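Major pollen allergen Pla l 1 (Plantago lanceolata, PDB 4Z8W) is a secreted pollen protein of the Ole e 1 family, a major allergen of plantain that binds zinc in the crystal, though its biological role is uncertain. Local coordinates at residues Y16-V19 and N24-N27; Q39-D44 and I50-G55; G61-P66 and C74-V79; I89-L92 and T96-T99. All coordinates share one frame; numbering follows the deposited sequence.

Interaction 1. Residues Y16-V19 and N24-N27; sequences YCNV and NLIN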
loop_
_atom_site.group_PDB
_atom_site.type_symbol
_atom_site.label_atom_id
_atom_site.label_comp_id
_atom_site.label_asym_id
_atom_site.label_seq_id
_atom_site.Cartn_x
_atom_site.Cartn_y
_atom_site.Cartn_z
ATOM N N TYR A 16 -4.411 -5.692 -3.842
ATOM C CA TYR A 16 -5.170 -6.868 -4.200
ATOM C C TYR A 16 -6.240 -7.259 -3.123
ATOM O O TYR A 16 -6.147 -6.861 -1.951
ATOM C CB TYR A 16 -4.195 -8.086 -4.325
ATOM C CG TYR A 16 -3.217 -8.019 -5.462
ATOM C CD1 TYR A 16 -2.057 -7.207 -5.378
ATOM C CD2 TYR A 16 -3.454 -8.709 -6.628
ATOM C CE1 TYR A 16 -1.152 -7.145 -6.414
ATOM C CE2 TYR A 16 -2.536 -8.629 -7.678
ATOM C CZ TYR A 16 -1.405 -7.825 -7.571
ATOM O OH TYR A 16 -0.479 -7.750 -8.618
ATOM N N CYS A 17 -7.112 -8.173 -3.498
ATOM C CA CYS A 17 -7.919 -8.979 -2.546
ATOM C C CYS A 17 -7.173 -10.366 -2.486
ATOM O O CYS A 17 -7.019 -11.029 -3.476
ATOM C CB CYS A 17 -9.355 -9.204 -3.093
ATOM S SG CYS A 17 -10.321 -10.311 -1.980
ATOM N N ASN A 18 -6.718 -10.765 -1.289
ATOM C CA ASN A 18 -6.253 -12.135 -1.050
ATOM C C ASN A 18 -7.545 -12.936 -0.759
ATOM O O ASN A 18 -8.195 -12.701 0.257
ATOM C CB ASN A 18 -5.269 -12.123 0.113
ATOM C CG ASN A 18 -5.057 -13.521 0.739
ATOM O OD1 ASN A 18 -5.168 -14.538 0.023
ATOM N ND2 ASN A 18 -4.744 -13.571 2.037
ATOM N N VAL A 19 -7.871 -13.912 -1.615
ATOM C CA VAL A 19 -9.073 -14.716 -1.451
ATOM C C VAL A 19 -8.914 -15.912 -0.475
ATOM O O VAL A 19 -9.828 -16.731 -0.302
ATOM C CB VAL A 19 -9.610 -15.133 -2.816
ATOM C CG1 VAL A 19 -9.722 -13.903 -3.750
ATOM C CG2 VAL A 19 -8.662 -16.155 -3.504
ATOM N N ASN A 24 -1.888 -15.082 4.549
ATOM C CA ASN A 24 -1.671 -13.602 4.406
ATOM C C ASN A 24 -0.597 -13.409 3.384
ATOM O O ASN A 24 0.641 -13.448 3.673
ATOM C CB ASN A 24 -1.267 -12.968 5.724
ATOM C CG ASN A 24 -0.953 -11.486 5.578
ATOM O OD1 ASN A 24 -1.269 -10.889 4.574
ATOM N ND2 ASN A 24 -0.389 -10.891 6.617
ATOM N N LEU A 25 -1.049 -13.316 2.157
ATOM C CA LEU A 25 -0.139 -13.184 1.049
ATOM C C LEU A 25 -0.859 -12.843 -0.221
ATOM O O LEU A 25 -2.120 -12.894 -0.306
ATOM C CB LEU A 25 0.648 -14.541 0.824
ATOM C CG LEU A 25 -0.013 -15.633 -0.042
ATOM C CD1 LEU A 25 0.895 -16.829 -0.350
ATOM C CD2 LEU A 25 -1.349 -16.097 0.502
ATOM N N ILE A 26 -0.069 -12.470 -1.222
ATOM C CA ILE A 26 -0.555 -12.251 -2.544
ATOM C C ILE A 26 -0.006 -13.385 -3.391
ATOM O O ILE A 26 1.218 -13.583 -3.434
ATOM C CB ILE A 26 -0.070 -10.884 -3.125
ATOM C CG1 ILE A 26 -0.751 -9.743 -2.331
ATOM C CG2 ILE A 26 -0.309 -10.828 -4.645
ATOM C CD1 ILE A 26 -0.279 -8.340 -2.684
ATOM N N ASN A 27 -0.883 -14.080 -4.105
ATOM C CA ASN A 27 -0.464 -15.222 -4.948
ATOM C C ASN A 27 -1.286 -15.244 -6.201
ATOM O O ASN A 27 -1.933 -14.265 -6.493
ATOM C CB ASN A 27 -0.563 -16.541 -4.176
ATOM C CG ASN A 27 -1.991 -16.871 -3.685
ATOM O OD1 ASN A 27 -3.022 -16.347 -4.152
ATOM N ND2 ASN A 27 -2.046 -17.833 -2.770
HETATM O O HOH W 1 -5.106 -14.768 -2.749
HETATM O O HOH W 2 -3.673 -10.853 3.009
#
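The end of strand 8-18 and the loop returning from it toward strand 31-32 meet here, with Y16 and N18 taking up I26 and L25. I26 lies across the Y16 ring at about a right angle. Its CG2 methyl stands over the middle of one ring face in a CH-pi contact, 4.0 Å from the centroid and 7° off the normal, while I26 CD1 reaches Y16 CD1 at 3.4 Å. P119 of strand 114-123 touches both side chains. N18 sends its amide toward the loop, CG anti to the backbone N (chi1 162°). L25 O passes N18 CG at 3.2 Å, a contact and not a bond, and the two acceptors N18 OD1 and L25 O sit 3.5 Å apart. N18 OD1 instead accepts from C20 N and from a water at 2.8 Å, which also takes up V19 N and donates to N27 OD1. A second water accepts from N18 ND2 at 3.1 Å and donates to N24 OD1. Hydrogen bonding between the segments thus runs through two waters, and bonds at both ends probably fix the rotation of the buried N18 amide, about 7 Å from the side chains of zinc-binding H21 and E88.

Interaction 2. Residues Q39-D44 and I50-G55; sequences QLDCKD and IYSIGG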
loop_
_atom_site.group_PDB
_atom_site.type_symbol
_atom_site.label_atom_id
_atom_site.label_comp_id
_atom_site.label_asym_id
_atom_site.label_seq_id
_atom_site.Cartn_x
_atom_site.Cartn_y
_atom_site.Cartn_z
ATOM N N GLN A 39 -3.117 5.473 1.833
ATOM C CA GLN A 39 -2.602 6.741 2.296
ATOM C C GLN A 39 -1.094 6.640 2.559
ATOM O O GLN A 39 -0.638 5.695 3.250
ATOM C CB GLN A 39 -3.321 7.123 3.594
ATOM C CG GLN A 39 -2.897 8.464 4.182
ATOM C CD GLN A 39 -3.850 8.899 5.265
ATOM O OE1 GLN A 39 -5.075 8.924 5.037
ATOM N NE2 GLN A 39 -3.320 9.178 6.463
ATOM N N LEU A 40 -0.371 7.568 1.944
ATOM C CA LEU A 40 1.070 7.881 2.262
ATOM C C LEU A 40 1.209 8.809 3.481
ATOM O O LEU A 40 0.570 9.871 3.538
ATOM C CB LEU A 40 1.774 8.470 1.021
ATOM C CG LEU A 40 3.194 9.054 1.367
ATOM C CD1 LEU A 40 4.180 7.933 1.719
ATOM C CD2 LEU A 40 3.793 9.970 0.288
ATOM N N ASP A 41 1.949 8.385 4.506
ATOM C CA ASP A 41 2.244 9.185 5.697
ATOM C C ASP A 41 3.734 9.208 5.916
ATOM O O ASP A 41 4.373 8.121 5.922
ATOM C CB ASP A 41 1.602 8.568 6.955
ATOM C CG ASP A 41 0.052 8.546 6.871
ATOM O OD1 ASP A 41 -0.536 9.591 6.574
ATOM O OD2 ASP A 41 -0.557 7.477 7.012
ATOM N N CYS A 42 4.289 10.407 6.098
ATOM C CA CYS A 42 5.745 10.595 6.344
ATOM C C CYS A 42 5.875 11.407 7.627
ATOM O O CYS A 42 5.179 12.432 7.813
ATOM C CB CYS A 42 6.441 11.398 5.236
ATOM S SG CYS A 42 6.310 10.797 3.548
ATOM N N LYS A 43 6.762 10.972 8.502
ATOM C CA LYS A 43 7.043 11.698 9.741
ATOM C C LYS A 43 8.166 12.690 9.567
ATOM O O LYS A 43 8.255 13.670 10.334
ATOM C CB LYS A 43 7.388 10.733 10.841
ATOM C CG LYS A 43 6.255 9.746 11.061
ATOM C CD LYS A 43 6.600 8.753 12.150
ATOM C CE LYS A 43 5.325 7.967 12.440
ATOM N NZ LYS A 43 5.606 6.845 13.374
ATOM N N ASP A 44 9.042 12.426 8.583
ATOM C CA ASP A 44 10.072 13.400 8.221
ATOM C C ASP A 44 10.885 13.704 9.448
ATOM O O ASP A 44 11.239 14.848 9.686
ATOM C CB ASP A 44 9.402 14.689 7.687
ATOM C CG ASP A 44 8.977 14.542 6.208
ATOM O OD1 ASP A 44 9.673 13.796 5.460
ATOM O OD2 ASP A 44 7.979 15.153 5.795
ATOM N N ILE A 50 3.735 14.201 9.594
ATOM C CA ILE A 50 3.571 15.610 9.256
ATOM C C ILE A 50 3.364 15.876 7.802
ATOM O O ILE A 50 3.185 17.007 7.430
ATOM C CB ILE A 50 4.656 16.526 9.857
ATOM C CG1 ILE A 50 6.043 16.156 9.357
ATOM C CG2 ILE A 50 4.613 16.474 11.385
ATOM C CD1 ILE A 50 7.094 17.145 9.829
ATOM N N TYR A 51 3.375 14.833 6.962
ATOM C CA TYR A 51 3.047 14.992 5.533
ATOM C C TYR A 51 2.298 13.731 5.175
ATOM O O TYR A 51 2.797 12.610 5.471
ATOM C CB TYR A 51 4.290 15.138 4.681
ATOM C CG TYR A 51 4.073 15.218 3.189
ATOM C CD1 TYR A 51 3.787 16.425 2.592
ATOM C CD2 TYR A 51 4.192 14.075 2.357
ATOM C CE1 TYR A 51 3.618 16.560 1.220
ATOM C CE2 TYR A 51 3.979 14.189 0.969
ATOM C CZ TYR A 51 3.681 15.448 0.416
ATOM O OH TYR A 51 3.493 15.626 -0.958
ATOM N N SER A 52 1.125 13.919 4.575
ATOM C CA SER A 52 0.195 12.823 4.267
ATOM C C SER A 52 -0.453 13.071 2.939
ATOM O O SER A 52 -0.745 14.211 2.647
ATOM C CB SER A 52 -0.926 12.764 5.294
ATOM O OG SER A 52 -0.527 12.009 6.400
ATOM N N ILE A 53 -0.648 12.023 2.144
ATOM C CA ILE A 53 -1.384 12.126 0.869
ATOM C C ILE A 53 -2.169 10.817 0.588
ATOM O O ILE A 53 -1.647 9.718 0.810
ATOM C CB ILE A 53 -0.534 12.570 -0.298
ATOM C CG1 ILE A 53 -1.180 12.148 -1.611
ATOM C CG2 ILE A 53 0.869 12.096 -0.173
ATOM C CD1 ILE A 53 -0.184 11.946 -2.698
ATOM N N GLY A 54 -3.424 10.972 0.134
ATOM C CA GLY A 54 -4.363 9.869 -0.090
ATOM C C GLY A 54 -4.646 9.721 -1.574
ATOM O O GLY A 54 -4.396 10.642 -2.311
ATOM N N GLY A 55 -5.037 8.529 -2.032
ATOM C CA GLY A 55 -5.494 8.322 -3.424
ATOM C C GLY A 55 -6.151 6.939 -3.526
ATOM O O GLY A 55 -6.176 6.144 -2.541
#
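Strands 37-42 and 51-56 form a beta hairpin, their short segments antiparallel at 173°, and at its loop end I50 and Y51 both face C42 in a classic beta bulge. C42 O accepts I50 N at 2.9 Å and Y51 N at 3.1 Å, while C42 N donates to Y51 O at 2.7 Å. L40 and I53 make the next hydrogen-bonded pair. On the face carrying L40, C42, Y51 and I53, the Y51 ring turns its edge to its neighbours: C42 SG lies 5.4 Å from the ring centroid, 75° off the normal. L40 CD2 also meets this edge, and packs against I53 CG2 at 3.6 Å. C42 is bonded to C74, and the Y51 ring stacks with H71 while its OH bonds to V68 N. The other face is polar. The extended Q39 side chain brings NE2 to D41 OD1 at 2.8 Å, using the syn lone pair of that oxygen, which lies near the Q39 amide plane. S52 OG also points at D41 OD1, but that separation is implausibly short and doubtful. Strand 51-56 is outermost in its sheet, and L40 and I53 face L65 of the other sheet, as in a beta sandwich.

Interaction 3. Residues G61-P66 and C74-V79; sequences GVYRLP and CEIKLV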
loop_
_atom_site.group_PDB
_atom_site.type_symbol
_atom_site.label_atom_id
_atom_site.label_comp_id
_atom_site.label_asym_id
_atom_site.label_seq_id
_atom_site.Cartn_x
_atom_site.Cartn_y
_atom_site.Cartn_z
ATOM N N GLY A 61 -5.770 -2.049 -10.216
ATOM C CA GLY A 61 -5.462 -2.042 -8.751
ATOM C C GLY A 61 -4.181 -1.243 -8.435
ATOM O O GLY A 61 -3.496 -1.535 -7.443
ATOM N N VAL A 62 -3.858 -0.238 -9.256
ATOM C CA VAL A 62 -2.573 0.547 -9.113
ATOM C C VAL A 62 -2.879 1.922 -8.611
ATOM O O VAL A 62 -3.778 2.595 -9.137
ATOM C CB VAL A 62 -1.836 0.693 -10.471
ATOM C CG1 VAL A 62 -0.507 1.459 -10.326
ATOM C CG2 VAL A 62 -1.561 -0.677 -11.078
ATOM N N TYR A 63 -2.176 2.387 -7.564
ATOM C CA TYR A 63 -2.379 3.775 -7.177
ATOM C C TYR A 63 -1.113 4.554 -7.631
ATOM O O TYR A 63 -0.075 3.961 -7.889
ATOM C CB TYR A 63 -2.593 3.985 -5.649
ATOM C CG TYR A 63 -1.513 3.275 -4.761
ATOM C CD1 TYR A 63 -0.248 3.890 -4.494
ATOM C CD2 TYR A 63 -1.769 2.017 -4.224
ATOM C CE1 TYR A 63 0.693 3.242 -3.700
ATOM C CE2 TYR A 63 -0.806 1.340 -3.410
ATOM C CZ TYR A 63 0.399 1.953 -3.167
ATOM O OH TYR A 63 1.326 1.336 -2.378
ATOM N N ARG A 64 -1.173 5.877 -7.645
ATOM C CA ARG A 64 0.005 6.662 -8.098
ATOM C C ARG A 64 -0.164 7.986 -7.420
ATOM O O ARG A 64 -1.005 8.834 -7.781
ATOM C CB ARG A 64 0.061 6.725 -9.622
ATOM C CG ARG A 64 1.092 7.629 -10.218
ATOM C CD ARG A 64 1.055 7.520 -11.738
ATOM N NE ARG A 64 1.887 8.530 -12.357
ATOM C CZ ARG A 64 3.151 8.310 -12.718
ATOM N NH1 ARG A 64 3.716 7.106 -12.520
ATOM N NH2 ARG A 64 3.856 9.291 -13.269
ATOM N N LEU A 65 0.579 8.139 -6.328
ATOM C CA LEU A 65 0.401 9.296 -5.490
ATOM C C LEU A 65 1.438 10.350 -5.845
ATOM O O LEU A 65 2.651 10.040 -5.889
ATOM C CB LEU A 65 0.510 8.897 -4.038
ATOM C CG LEU A 65 -0.259 7.665 -3.536
ATOM C CD1 LEU A 65 0.228 7.339 -2.112
ATOM C CD2 LEU A 65 -1.782 7.855 -3.544
ATOM N N PRO A 66 0.985 11.597 -6.121
ATOM C CA PRO A 66 1.954 12.663 -6.535
ATOM C C PRO A 66 2.492 13.295 -5.261
ATOM O O PRO A 66 1.733 13.664 -4.394
ATOM C CB PRO A 66 1.055 13.674 -7.313
ATOM C CG PRO A 66 -0.337 13.410 -6.839
ATOM C CD PRO A 66 -0.387 12.149 -5.980
ATOM N N CYS A 74 8.638 7.433 5.475
ATOM C CA CYS A 74 7.402 7.375 4.713
ATOM C C CYS A 74 6.890 5.963 4.548
ATOM O O CYS A 74 7.683 5.037 4.209
ATOM C CB CYS A 74 7.673 7.927 3.317
ATOM S SG CYS A 74 8.176 9.652 3.333
ATOM N N GLU A 75 5.575 5.792 4.635
ATOM C CA GLU A 75 5.004 4.507 4.333
ATOM C C GLU A 75 3.577 4.569 3.898
ATOM O O GLU A 75 2.848 5.545 4.226
ATOM C CB GLU A 75 5.182 3.494 5.490
ATOM C CG GLU A 75 4.350 3.820 6.695
ATOM C CD GLU A 75 4.894 3.138 7.970
ATOM O OE1 GLU A 75 4.109 2.979 8.906
ATOM O OE2 GLU A 75 6.095 2.813 8.052
ATOM N N ILE A 76 3.184 3.555 3.123
ATOM C CA ILE A 76 1.841 3.474 2.547
ATOM C C ILE A 76 0.998 2.465 3.339
ATOM O O ILE A 76 1.404 1.279 3.515
ATOM C CB ILE A 76 1.822 3.167 1.043
ATOM C CG1 ILE A 76 2.465 4.284 0.231
ATOM C CG2 ILE A 76 0.361 3.128 0.524
ATOM C CD1 ILE A 76 3.972 4.214 0.237
ATOM N N LYS A 77 -0.191 2.906 3.804
ATOM C CA LYS A 77 -1.148 1.974 4.462
ATOM C C LYS A 77 -2.476 1.839 3.714
ATOM O O LYS A 77 -2.886 2.764 3.017
ATOM C CB LYS A 77 -1.368 2.348 5.952
ATOM C CG LYS A 77 -2.114 3.676 6.208
ATOM C CD LYS A 77 -2.124 3.951 7.740
ATOM C CE LYS A 77 -2.741 5.301 8.097
ATOM N NZ LYS A 77 -3.937 5.576 7.251
ATOM N N LEU A 78 -3.105 0.661 3.802
ATOM C CA LEU A 78 -4.468 0.493 3.260
ATOM C C LEU A 78 -5.399 1.280 4.199
ATOM O O LEU A 78 -5.118 1.379 5.376
ATOM C CB LEU A 78 -4.912 -0.956 3.345
ATOM C CG LEU A 78 -4.123 -1.938 2.470
ATOM C CD1 LEU A 78 -4.626 -3.375 2.687
ATOM C CD2 LEU A 78 -4.183 -1.496 1.019
ATOM N N VAL A 79 -6.439 1.904 3.670
ATOM C CA VAL A 79 -7.418 2.543 4.620
ATOM C C VAL A 79 -8.806 1.932 4.344
ATOM O O VAL A 79 -9.408 1.310 5.248
ATOM C CB VAL A 79 -7.535 4.071 4.398
ATOM C CG1 VAL A 79 -8.524 4.671 5.410
ATOM C CG2 VAL A 79 -6.148 4.757 4.380
#
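The hydroxyl oxygen of Y63 is the polar atom at this interface, and I76 comes up against it. I76 CG2 comes to 3.5 Å from Y63 OH, with I76 CB at 3.9 Å and CG1 at 4.1 Å; these are van der Waals contacts, not bonds. The same methyl, I76 CG2, reaches Y63 CZ at 3.9 Å, meeting the phenol end of the ring at a slant. With CG between the backbone N and the carbonyl carbon of Y63 (chi1 50°), the ring reaches I76 with its hydroxyl end. Next to it L65 CD1 makes a looser approach to I76 CG1 at 4.5 Å. The backbones stay well apart, with L65 CA and I76 CA 10.0 Å from each other, because the two strands belong to different sheets of a beta sandwich: strand 62-68 pairs with strand 8-18, and strand 74-80 with strand 37-42. Side chains alternate accordingly. Y63, L65 and I76 point inward, where V38, V117, L40 and V11 also touch them, whereas R64 turns outward and forms a salt bridge to E12. On the other sheet K77 likewise points away from the interface, and its side chain touches T99. C74, at the start of its strand, is joined by a disulfide to C42 of the neighbouring strand.

Interaction 4. Residues I89-L92 and T96-T99; sequences IPKL and TIQT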
loop_
_atom_site.group_PDB
_atom_site.type_symbol
_atom_site.label_atom_id
_atom_site.label_comp_id
_atom_site.label_asym_id
_atom_site.label_seq_id
_atom_site.Cartn_x
_atom_site.Cartn_y
_atom_site.Cartn_z
ATOM N N ILE A 89 -7.854 -6.142 7.105
ATOM C CA ILE A 89 -6.468 -5.756 7.049
ATOM C C ILE A 89 -5.741 -6.711 8.015
ATOM O O ILE A 89 -5.781 -6.590 9.243
ATOM C CB ILE A 89 -6.248 -4.270 7.449
ATOM C CG1 ILE A 89 -6.991 -3.370 6.456
ATOM C CG2 ILE A 89 -4.733 -3.967 7.535
ATOM C CD1 ILE A 89 -7.031 -1.837 6.704
ATOM N N PRO A 90 -5.061 -7.698 7.432
ATOM C CA PRO A 90 -4.436 -8.784 8.168
ATOM C C PRO A 90 -3.276 -8.223 9.015
ATOM O O PRO A 90 -2.353 -7.671 8.447
ATOM C CB PRO A 90 -3.936 -9.707 7.039
ATOM C CG PRO A 90 -3.745 -8.795 5.852
ATOM C CD PRO A 90 -4.919 -7.833 5.975
ATOM N N LYS A 91 -3.335 -8.294 10.348
ATOM C CA LYS A 91 -2.130 -8.004 11.150
ATOM C C LYS A 91 -1.081 -9.118 10.976
ATOM O O LYS A 91 -1.433 -10.280 10.877
ATOM C CB LYS A 91 -2.464 -7.880 12.615
ATOM C CG LYS A 91 -2.836 -6.461 12.982
ATOM C CD LYS A 91 -3.241 -6.334 14.433
ATOM C CE LYS A 91 -4.282 -5.230 14.599
ATOM N NZ LYS A 91 -5.602 -5.639 14.042
ATOM N N LEU A 92 0.190 -8.746 10.948
ATOM C CA LEU A 92 1.308 -9.682 10.951
ATOM C C LEU A 92 1.450 -10.441 12.293
ATOM O O LEU A 92 1.116 -9.902 13.353
ATOM C CB LEU A 92 2.605 -8.912 10.671
ATOM C CG LEU A 92 2.700 -8.220 9.311
ATOM C CD1 LEU A 92 3.969 -7.366 9.243
ATOM C CD2 LEU A 92 2.625 -9.268 8.186
ATOM N N THR A 96 1.791 -6.258 14.446
ATOM C CA THR A 96 1.733 -4.981 13.717
ATOM C C THR A 96 1.032 -5.095 12.367
ATOM O O THR A 96 1.079 -6.147 11.693
ATOM C CB THR A 96 3.145 -4.406 13.486
ATOM O OG1 THR A 96 3.977 -5.404 12.874
ATOM C CG2 THR A 96 3.773 -3.965 14.821
ATOM N N ILE A 97 0.392 -3.998 11.982
ATOM C CA ILE A 97 -0.191 -3.837 10.667
ATOM C C ILE A 97 0.938 -3.703 9.628
ATOM O O ILE A 97 1.921 -3.023 9.874
ATOM C CB ILE A 97 -1.029 -2.555 10.658
ATOM C CG1 ILE A 97 -2.166 -2.646 11.699
ATOM C CG2 ILE A 97 -1.468 -2.196 9.237
ATOM C CD1 ILE A 97 -3.488 -3.112 11.137
ATOM N N GLN A 98 0.798 -4.310 8.455
ATOM C CA GLN A 98 1.851 -4.193 7.410
ATOM C C GLN A 98 1.692 -2.912 6.549
ATOM O O GLN A 98 0.600 -2.621 6.062
ATOM C CB GLN A 98 1.802 -5.426 6.496
ATOM C CG GLN A 98 2.874 -5.540 5.406
ATOM C CD GLN A 98 2.510 -6.653 4.419
ATOM O OE1 GLN A 98 2.036 -7.718 4.828
ATOM N NE2 GLN A 98 2.696 -6.402 3.122
ATOM N N THR A 99 2.776 -2.157 6.344
ATOM C CA THR A 99 2.665 -0.965 5.483
ATOM C C THR A 99 3.774 -1.165 4.457
ATOM O O THR A 99 4.723 -1.944 4.725
ATOM C CB THR A 99 2.866 0.358 6.269
ATOM O OG1 THR A 99 4.146 0.317 6.849
ATOM C CG2 THR A 99 1.863 0.512 7.394
#
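I97 is laid between I89 and K91 where the loop joining strands 74-80 and 100-102 folds back on itself, with no regular strand. Its CD1 is the shared tip, 3.9 Å from I89 CG2 and equally 3.9 Å from K91 CG, and both neighbours run at a slant to it. K91, bent at its third and fourth torsions, also brings its CE near the I97 CD1 methyl. I89 itself leans inward on L78 and F122, which links this small apolar cluster to the body of the sandwich. L92 and Q98 meet differently, at about a right angle: L92 CD1 comes to 4.0 Å from Q98 CB, and L92 CD2 to 3.7 Å from Q98 OE1. The Q98 chain runs extended, with CG anti to the backbone N (chi1 -176°), which carries the amide past the leucine's branch end. One backbone bond closes the turn, L92 N to T96 O at 2.8 Å. That same carbonyl is brushed by the leucine side chain, T96 O lying 3.3 Å from L92 CB.

In the fold
Going from the N terminus, interaction 1 closes the short loop after strand 8-18, interaction 2 the hairpin of strands 37-42 and 51-56, interaction 3 spans the connection between strands 62-68 and 74-80, and interaction 4 closes a turn within the long loop between strands 74-80 and 100-102. The four follow in series, none nested or crossed. Interactions 2 and 3 are directly joined by the C42-C74 disulfide, and interaction 3 packs the antiparallel sheet against the mixed one. Interaction 4 meets interaction 3 where T99 packs on E75 and K77, and meets interaction 1 where N24 touches P90 and L92. Interactions 1 and 2, their centres about 25 Å apart, occupy opposite sides of the chain's centre.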